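Local atomic coordinates of lovastatin nonaketide synthase, polyketide synthase component (Aspergillus terreus, PDB entry 7CPX), a protein that builds the nonaketide dihydromonacolin L from malonyl-CoA as an iterative multidomain polyketide synthase, working with LovC in lovastatin biosynthesis. Residues H505-S510 / R916-S922; E491-F495 / K923-A927; L471-L475 / F887-A892. The protein carries 2 engineered substitutions. One frame throughout, in Å; residues are numbered along the deposited sequence.

In the fold
All three contacts lie in the ketosynthase-to-transacylase region, each bringing chain before the transacylase against chain over 400 residues later. Contacts 1 and 2 hold consecutive helices, 504-513 and 482-498, to successive parts of one irregular run of chain, 916-922 and 923-927; Leu507 and Leu925 pack between them. Both are partly buried with exposed margins. Contact 3 is fully buried and instead sets the chain entering strand 475-479 against transacylase helix 883-898. Chemistry differs: contact 1 adds a carboxylate with two cross-segment partners to its packing, whereas contact 2, though also partly buried, relies like contact 3 on apolar surfaces. Contacts 1 and 3 also meet through a probable hydrogen bond, His505 NE2 to Leu471 O.

Contact 1: residues H505-S510 / R916-S922; sequences HDLTWS and RPCMSVS
Trp509 lays one indole face over Cys918, whose CB sits 3.1 Å above the ring plane, displaced toward the rim and closest to CD2 at 3.4 Å. With CG anti to the backbone N (chi1 174°), the indole swings out from the helix to the passing chain. Cys918 SG lies 4.4 Å from the centroid of the five-membered ring of Trp509, an oblique sulfur-aromatic contact. Farther along, the six-membered ring turns its edge to the backbone of Ser920, with Trp509 CZ3 3.5 Å from Ser920 N.

One turn back, Asp506 supplies the polar half. Its OD2 accepts the backbone N-H of Met919 (N to OD2 2.5 Å) on the anti side, 32° out of the carboxylate plane. Asp506 OD2 also meets the guanidinium edge of Arg916 in a salt bridge with two weak bonds, 3.3 Å from NE and 3.4 Å from NH2. Carboxylate and guanidinium planes stand 72° apart, so the two groups do not form a flat paired bridge. Asp506 OD1 has a weak bond to His503 ND1. At the far end, Val921 CG1 packs on Leu507 CA at 3.7 Å and beside Ser510.

The loop 916-922 thus runs across helix 504-513, part of the linker domain between ketosynthase and transacylase. Helix 905-911 touches Trp509 and Cys918, while Leu507 on the far side meets helix 482-498 and strand 475-479.

Contact 2: residues E491-F495 / K923-A927; sequences EMLQF and KLLPA
Pro926 is the bump of this contact: its ring pushes into a hollow on helix 482-498 walled by Glu491, Met492 and Phe495. Three different parts of the helix surface receive it. The CD corner faces the ring of Phe495, standing 4.1 Å above its plane and offset toward the rim. The methyl group of Met492 closes in on the same corner, with Met492 CE 3.5 Å from Pro926 CD and slightly farther from CG. On the outer side, the carboxylate end of Glu491 slides past in the opposite direction, its CD 4.0 Å from Pro926 CB.

The thioether of Met492 is folded twice, at chi2 58° and chi3 61°, and this curl brings its methyl round to the proline and to Leu925. Helix 482-498 belongs to the alpha/beta linker domain that follows the ketosynthase. The run 923-927 fits the post-transacylase linker of such synthases, which returns across that domain to the ketosynthase; in keeping with this, Lys923 NZ is hydrogen-bonded to the backbone oxygens of Val14, Asn112 and Thr265.

Phe495 is a second protrusion, reaching toward Leu924 and Leu925. Its CE1 corner approaches the carbonyl oxygen of Leu924, which lies oblique to the ring, while Leu924 CB stands 4.2 Å from CE1. At the other meta carbon, Phe495 CE2 lies 3.8 Å from Leu925 CD2, again oblique to the ring. Leu925 CD2 is also 4.2 Å from Met492 CE, and Leu507 of helix 504-513 touches both Phe495 and Leu925.

Contact 3: residues L471-L475 / F887-A892; sequences LSLPL and FSRALA
Pro474 packs its ring against helix 883-898, over Ser888, Leu891 and Ala892. The helix belongs to the malonyl-CoA:ACP transacylase, and Pro474 stands just ahead of strand 475-479 in the alpha/beta linker domain that joins the ketosynthase to it. The contact thus packs the chain leading into that strand directly on the transacylase helix.

The proline ring meets the helix atom by atom. CB starts over Ser888, 3.4 Å from its OG, and touches the methyl of the next turn, Ala892 CB, at 3.7 Å. CG, the tip of the ring, lies above the helix backbone, 3.6 Å from Ala892 N and about as far from Ser888 O; those two atoms are already joined by the helical hydrogen bond. Pro474 CD lies between Ser888 OG at 3.7 Å and Leu891 CB at 3.8 Å. The hydroxyl of Ser888 comes near Pro474 N as well, but the proline nitrogen carries no hydrogen to share, so the approach is a packing contact. Ser888 OG is carried toward the proline because it points anti to the backbone N (chi1 177°), and Ser888 CB rests against the backbone oxygen of Ser472.

Leucines extend the apolar surface on the CD side of Pro474. Leu891 runs roughly at a right angle to the proline, and its CD1 continues past it to meet Leu473 CD1 at 3.6 Å. Leu473 in turn packs on Phe908 and Met909 of helix 905-911 and on Thr508 and Leu512 of helix 504-513. Phe887, which meets the ring of Phe908 and leans on Leu641 of helix 624-644, also meets Leu471: Leu471 CD2 approaches obliquely, 4.0 Å from Phe887 CD2.

Contact 1: residues H505-S510 / R916-S922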
loop_
_atom_site.group_PDB
_atom_site.type_symbol
_atom_site.label_atom_id
_atom_site.label_comp_id
_atom_site.label_asym_id
_atom_site.label_seq_id
_atom_site.Cartn_x
_atom_site.Cartn_y
_atom_site.Cartn_z
ATOM N N HIS A 505 -9.774 66.241 -1.172
ATOM C CA HIS A 505 -8.380 66.670 -1.116
ATOM C C HIS A 505 -7.534 65.662 -0.351
ATOM O O HIS A 505 -6.479 65.226 -0.830
ATOM C CB HIS A 505 -8.282 68.051 -0.466
ATOM C CG HIS A 505 -8.689 69.174 -1.368
ATOM N ND1 HIS A 505 -9.438 70.244 -0.930
ATOM C CD2 HIS A 505 -8.442 69.398 -2.679
ATOM C CE1 HIS A 505 -9.640 71.077 -1.936
ATOM N NE2 HIS A 505 -9.047 70.587 -3.008
ATOM N N ASP A 506 -7.984 65.279 0.845
ATOM C CA ASP A 506 -7.234 64.319 1.645
ATOM C C ASP A 506 -7.140 62.974 0.939
ATOM O O ASP A 506 -6.091 62.323 0.964
ATOM C CB ASP A 506 -7.887 64.159 3.017
ATOM C CG ASP A 506 -7.954 65.462 3.787
ATOM O OD1 ASP A 506 -8.654 66.390 3.331
ATOM O OD2 ASP A 506 -7.309 65.560 4.853
ATOM N N LEU A 507 -8.230 62.541 0.306
ATOM C CA LEU A 507 -8.227 61.260 -0.395
ATOM C C LEU A 507 -7.175 61.245 -1.498
ATOM O O LEU A 507 -6.350 60.324 -1.581
ATOM C CB LEU A 507 -9.620 60.989 -0.965
ATOM C CG LEU A 507 -9.984 59.551 -1.336
ATOM C CD1 LEU A 507 -11.465 59.459 -1.655
ATOM C CD2 LEU A 507 -9.164 59.066 -2.513
ATOM N N THR A 508 -7.184 62.268 -2.355
ATOM C CA THR A 508 -6.229 62.313 -3.457
ATOM C C THR A 508 -4.803 62.471 -2.948
ATOM O O THR A 508 -3.872 61.870 -3.498
ATOM C CB THR A 508 -6.587 63.448 -4.415
ATOM O OG1 THR A 508 -6.616 64.691 -3.701
ATOM C CG2 THR A 508 -7.945 63.194 -5.049
ATOM N N TRP A 509 -4.606 63.275 -1.901
ATOM C CA TRP A 509 -3.264 63.442 -1.358
ATOM C C TRP A 509 -2.740 62.137 -0.778
ATOM O O TRP A 509 -1.553 61.827 -0.911
ATOM C CB TRP A 509 -3.259 64.538 -0.295
ATOM C CG TRP A 509 -1.946 64.671 0.404
ATOM C CD1 TRP A 509 -0.860 65.375 -0.021
ATOM C CD2 TRP A 509 -1.578 64.080 1.655
ATOM N NE1 TRP A 509 0.163 65.260 0.887
ATOM C CE2 TRP A 509 -0.252 64.470 1.926
ATOM C CE3 TRP A 509 -2.239 63.259 2.571
ATOM C CZ2 TRP A 509 0.424 64.069 3.075
ATOM C CZ3 TRP A 509 -1.567 62.862 3.711
ATOM C CH2 TRP A 509 -0.250 63.267 3.953
ATOM N N SER A 510 -3.603 61.368 -0.114
ATOM C CA SER A 510 -3.188 60.061 0.382
ATOM C C SER A 510 -2.860 59.121 -0.770
ATOM O O SER A 510 -1.877 58.373 -0.708
ATOM C CB SER A 510 -4.281 59.465 1.266
ATOM O OG SER A 510 -5.511 59.383 0.569
ATOM N N ARG A 916 -6.434 73.346 6.660
ATOM C CA ARG A 916 -6.826 71.945 6.585
ATOM C C ARG A 916 -5.757 71.157 5.837
ATOM O O ARG A 916 -5.974 70.740 4.692
ATOM C CB ARG A 916 -8.193 71.797 5.906
ATOM C CG ARG A 916 -8.632 70.354 5.634
ATOM C CD ARG A 916 -8.367 69.421 6.811
ATOM N NE ARG A 916 -8.755 68.046 6.513
ATOM C CZ ARG A 916 -9.950 67.526 6.765
ATOM N NH1 ARG A 916 -10.914 68.241 7.323
ATOM N NH2 ARG A 916 -10.183 66.256 6.447
ATOM N N PRO A 917 -4.583 70.958 6.433
ATOM C CA PRO A 917 -3.578 70.101 5.793
ATOM C C PRO A 917 -4.121 68.696 5.589
ATOM O O PRO A 917 -4.858 68.166 6.423
ATOM C CB PRO A 917 -2.404 70.125 6.779
ATOM C CG PRO A 917 -2.996 70.554 8.080
ATOM C CD PRO A 917 -4.123 71.472 7.733
ATOM N N CYS A 918 -3.749 68.095 4.463
ATOM C CA CYS A 918 -4.321 66.811 4.083
ATOM C C CYS A 918 -3.971 65.736 5.102
ATOM O O CYS A 918 -2.837 65.648 5.580
ATOM C CB CYS A 918 -3.824 66.407 2.697
ATOM S SG CYS A 918 -4.334 67.547 1.397
ATOM N N MET A 919 -4.962 64.914 5.429
ATOM C CA MET A 919 -4.788 63.806 6.354
ATOM C C MET A 919 -4.559 62.515 5.583
ATOM O O MET A 919 -5.135 62.295 4.514
ATOM C CB MET A 919 -6.015 63.659 7.254
ATOM C CG MET A 919 -6.405 64.929 7.992
ATOM S SD MET A 919 -5.135 65.505 9.135
ATOM C CE MET A 919 -5.108 64.158 10.315
ATOM N N SER A 920 -3.708 61.656 6.137
ATOM C CA SER A 920 -3.413 60.361 5.526
ATOM C C SER A 920 -4.606 59.450 5.778
ATOM O O SER A 920 -4.677 58.734 6.778
ATOM C CB SER A 920 -2.126 59.775 6.089
ATOM O OG SER A 920 -1.813 58.542 5.466
ATOM N N VAL A 921 -5.560 59.482 4.851
ATOM C CA VAL A 921 -6.796 58.717 4.973
ATOM C C VAL A 921 -6.588 57.314 4.419
ATOM O O VAL A 921 -7.550 56.561 4.226
ATOM C CB VAL A 921 -7.958 59.431 4.258
ATOM C CG1 VAL A 921 -7.718 59.478 2.757
ATOM C CG2 VAL A 921 -9.277 58.748 4.571
ATOM N N SER A 922 -5.330 56.952 4.151
ATOM C CA SER A 922 -5.031 55.625 3.629
ATOM C C SER A 922 -5.628 54.520 4.489
ATOM O O SER A 922 -5.854 53.412 3.990
ATOM C CB SER A 922 -3.518 55.438 3.522
ATOM O OG SER A 922 -2.895 55.592 4.785
#

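Contact 2: residues E491-F495 / K923-A927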
loop_
_atom_site.group_PDB
_atom_site.type_symbol
_atom_site.label_atom_id
_atom_site.label_comp_id
_atom_site.label_asym_id
_atom_site.label_seq_id
_atom_site.Cartn_x
_atom_site.Cartn_y
_atom_site.Cartn_z
ATOM N N GLU A 491 -13.312 49.371 -6.865
ATOM C CA GLU A 491 -13.391 49.448 -5.412
ATOM C C GLU A 491 -13.369 50.893 -4.936
ATOM O O GLU A 491 -14.055 51.242 -3.974
ATOM C CB GLU A 491 -12.245 48.660 -4.779
ATOM C CG GLU A 491 -12.687 47.427 -4.005
ATOM C CD GLU A 491 -13.459 47.766 -2.743
ATOM O OE1 GLU A 491 -14.112 48.830 -2.706
ATOM O OE2 GLU A 491 -13.406 46.969 -1.783
ATOM N N MET A 492 -12.581 51.745 -5.593
ATOM C CA MET A 492 -12.534 53.150 -5.211
ATOM C C MET A 492 -13.846 53.849 -5.533
ATOM O O MET A 492 -14.294 54.716 -4.778
ATOM C CB MET A 492 -11.369 53.844 -5.915
ATOM C CG MET A 492 -11.184 55.301 -5.522
ATOM S SD MET A 492 -10.917 55.533 -3.754
ATOM C CE MET A 492 -9.406 54.603 -3.513
ATOM N N LEU A 493 -14.474 53.492 -6.654
ATOM C CA LEU A 493 -15.792 54.036 -6.961
ATOM C C LEU A 493 -16.801 53.633 -5.894
ATOM O O LEU A 493 -17.581 54.463 -5.407
ATOM C CB LEU A 493 -16.241 53.555 -8.341
ATOM C CG LEU A 493 -17.639 53.979 -8.792
ATOM C CD1 LEU A 493 -17.723 55.487 -8.948
ATOM C CD2 LEU A 493 -17.999 53.281 -10.090
ATOM N N GLN A 494 -16.791 52.355 -5.508
ATOM C CA GLN A 494 -17.697 51.899 -4.459
ATOM C C GLN A 494 -17.402 52.587 -3.133
ATOM O O GLN A 494 -18.326 52.912 -2.381
ATOM C CB GLN A 494 -17.599 50.382 -4.299
ATOM C CG GLN A 494 -18.021 49.603 -5.533
ATOM C CD GLN A 494 -17.858 48.106 -5.360
ATOM O OE1 GLN A 494 -18.209 47.549 -4.320
ATOM N NE2 GLN A 494 -17.318 47.448 -6.379
ATOM N N PHE A 495 -16.123 52.806 -2.828
ATOM C CA PHE A 495 -15.735 53.484 -1.597
ATOM C C PHE A 495 -16.211 54.931 -1.589
ATOM O O PHE A 495 -16.712 55.423 -0.571
ATOM C CB PHE A 495 -14.216 53.399 -1.443
ATOM C CG PHE A 495 -13.642 54.354 -0.441
ATOM C CD1 PHE A 495 -13.636 54.045 0.905
ATOM C CD2 PHE A 495 -13.082 55.549 -0.852
ATOM C CE1 PHE A 495 -13.097 54.919 1.826
ATOM C CE2 PHE A 495 -12.542 56.427 0.062
ATOM C CZ PHE A 495 -12.546 56.111 1.403
ATOM N N LYS A 923 -5.884 54.794 5.769
ATOM C CA LYS A 923 -6.540 53.807 6.621
ATOM C C LYS A 923 -7.878 53.384 6.030
ATOM O O LYS A 923 -8.175 52.189 5.923
ATOM C CB LYS A 923 -6.740 54.381 8.023
ATOM C CG LYS A 923 -5.457 54.720 8.753
ATOM C CD LYS A 923 -4.725 53.470 9.191
ATOM C CE LYS A 923 -3.576 53.805 10.117
ATOM N NZ LYS A 923 -2.565 54.679 9.462
ATOM N N LEU A 924 -8.698 54.355 5.638
ATOM C CA LEU A 924 -10.035 54.085 5.134
ATOM C C LEU A 924 -10.054 53.701 3.663
ATOM O O LEU A 924 -11.072 53.187 3.188
ATOM C CB LEU A 924 -10.931 55.310 5.346
ATOM C CG LEU A 924 -10.913 55.897 6.759
ATOM C CD1 LEU A 924 -11.886 57.058 6.868
ATOM C CD2 LEU A 924 -11.230 54.829 7.795
ATOM N N LEU A 925 -8.966 53.931 2.934
ATOM C CA LEU A 925 -8.942 53.584 1.525
ATOM C C LEU A 925 -9.011 52.067 1.357
ATOM O O LEU A 925 -8.509 51.317 2.198
ATOM C CB LEU A 925 -7.681 54.123 0.857
ATOM C CG LEU A 925 -7.506 55.643 0.866
ATOM C CD1 LEU A 925 -6.257 56.039 0.100
ATOM C CD2 LEU A 925 -8.726 56.338 0.285
ATOM N N PRO A 926 -9.633 51.590 0.280
ATOM C CA PRO A 926 -9.759 50.141 0.094
ATOM C C PRO A 926 -8.397 49.476 -0.015
ATOM O O PRO A 926 -7.454 50.034 -0.579
ATOM C CB PRO A 926 -10.557 50.019 -1.209
ATOM C CG PRO A 926 -10.276 51.284 -1.938
ATOM C CD PRO A 926 -10.144 52.338 -0.881
ATOM N N ALA A 927 -8.305 48.268 0.531
ATOM C CA ALA A 927 -7.074 47.504 0.434
ATOM C C ALA A 927 -6.825 47.096 -1.014
ATOM O O ALA A 927 -7.722 47.121 -1.861
ATOM C CB ALA A 927 -7.137 46.268 1.328
#

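Contact 3: residues L471-L475 / F887-A892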
loop_
_atom_site.group_PDB
_atom_site.type_symbol
_atom_site.label_atom_id
_atom_site.label_comp_id
_atom_site.label_asym_id
_atom_site.label_seq_id
_atom_site.Cartn_x
_atom_site.Cartn_y
_atom_site.Cartn_z
ATOM N N LEU A 471 -10.037 73.245 -6.750
ATOM C CA LEU A 471 -8.765 72.676 -7.178
ATOM C C LEU A 471 -8.379 71.518 -6.269
ATOM O O LEU A 471 -8.244 71.688 -5.057
ATOM C CB LEU A 471 -7.668 73.743 -7.171
ATOM C CG LEU A 471 -6.505 73.545 -8.147
ATOM C CD1 LEU A 471 -5.460 74.630 -7.945
ATOM C CD2 LEU A 471 -5.876 72.168 -8.003
ATOM N N SER A 472 -8.205 70.339 -6.860
ATOM C CA SER A 472 -7.822 69.154 -6.108
ATOM C C SER A 472 -6.863 68.324 -6.946
ATOM O O SER A 472 -6.842 68.415 -8.176
ATOM C CB SER A 472 -9.044 68.318 -5.711
ATOM O OG SER A 472 -9.710 67.816 -6.858
ATOM N N LEU A 473 -6.066 67.511 -6.261
ATOM C CA LEU A 473 -5.130 66.641 -6.948
ATOM C C LEU A 473 -5.882 65.539 -7.693
ATOM O O LEU A 473 -7.006 65.187 -7.329
ATOM C CB LEU A 473 -4.153 66.009 -5.963
ATOM C CG LEU A 473 -3.037 66.884 -5.387
ATOM C CD1 LEU A 473 -2.184 67.476 -6.497
ATOM C CD2 LEU A 473 -3.605 67.977 -4.505
ATOM N N PRO A 474 -5.285 64.983 -8.746
ATOM C CA PRO A 474 -5.916 63.844 -9.419
ATOM C C PRO A 474 -5.970 62.631 -8.506
ATOM O O PRO A 474 -5.089 62.417 -7.670
ATOM C CB PRO A 474 -5.009 63.599 -10.630
ATOM C CG PRO A 474 -3.688 64.146 -10.224
ATOM C CD PRO A 474 -3.981 65.322 -9.340
ATOM N N LEU A 475 -7.021 61.834 -8.674
ATOM C CA LEU A 475 -7.187 60.601 -7.909
ATOM C C LEU A 475 -6.381 59.517 -8.610
ATOM O O LEU A 475 -6.771 59.021 -9.666
ATOM C CB LEU A 475 -8.665 60.240 -7.801
ATOM C CG LEU A 475 -9.030 59.012 -6.968
ATOM C CD1 LEU A 475 -10.452 59.130 -6.448
ATOM C CD2 LEU A 475 -8.870 57.731 -7.770
ATOM N N PHE A 887 -6.050 71.317 -14.998
ATOM C CA PHE A 887 -4.805 71.232 -14.241
ATOM C C PHE A 887 -4.651 69.867 -13.581
ATOM O O PHE A 887 -3.545 69.306 -13.541
ATOM C CB PHE A 887 -4.748 72.343 -13.196
ATOM C CG PHE A 887 -3.486 72.344 -12.388
ATOM C CD1 PHE A 887 -2.324 72.902 -12.893
ATOM C CD2 PHE A 887 -3.457 71.780 -11.126
ATOM C CE1 PHE A 887 -1.159 72.901 -12.152
ATOM C CE2 PHE A 887 -2.299 71.776 -10.381
ATOM C CZ PHE A 887 -1.147 72.336 -10.894
ATOM N N SER A 888 -5.746 69.314 -13.054
ATOM C CA SER A 888 -5.683 67.989 -12.455
ATOM C C SER A 888 -5.351 66.929 -13.494
ATOM O O SER A 888 -4.671 65.954 -13.178
ATOM C CB SER A 888 -7.005 67.664 -11.764
ATOM O OG SER A 888 -6.993 66.352 -11.230
ATOM N N ARG A 889 -5.801 67.109 -14.737
ATOM C CA ARG A 889 -5.452 66.168 -15.795
ATOM C C ARG A 889 -3.988 66.303 -16.181
ATOM O O ARG A 889 -3.333 65.310 -16.515
ATOM C CB ARG A 889 -6.352 66.391 -17.010
ATOM C CG ARG A 889 -6.124 65.399 -18.138
ATOM C CD ARG A 889 -7.083 65.633 -19.295
ATOM N NE ARG A 889 -8.480 65.551 -18.882
ATOM C CZ ARG A 889 -9.230 66.590 -18.538
ATOM N NH1 ARG A 889 -8.752 67.825 -18.544
ATOM N NH2 ARG A 889 -10.493 66.386 -18.175
ATOM N N ALA A 890 -3.454 67.525 -16.149
ATOM C CA ALA A 890 -2.022 67.694 -16.374
ATOM C C ALA A 890 -1.219 66.954 -15.309
ATOM O O ALA A 890 -0.274 66.216 -15.619
ATOM C CB ALA A 890 -1.662 69.180 -16.384
ATOM N N LEU A 891 -1.599 67.131 -14.042
ATOM C CA LEU A 891 -0.919 66.414 -12.967
ATOM C C LEU A 891 -1.120 64.909 -13.103
ATOM O O LEU A 891 -0.223 64.122 -12.785
ATOM C CB LEU A 891 -1.422 66.898 -11.607
ATOM C CG LEU A 891 -1.018 68.312 -11.188
ATOM C CD1 LEU A 891 -1.559 68.620 -9.802
ATOM C CD2 LEU A 891 0.493 68.488 -11.221
ATOM N N ALA A 892 -2.299 64.495 -13.569
ATOM C CA ALA A 892 -2.575 63.080 -13.774
ATOM C C ALA A 892 -1.658 62.488 -14.830
ATOM O O ALA A 892 -1.140 61.379 -14.663
ATOM C CB ALA A 892 -4.038 62.901 -14.177
#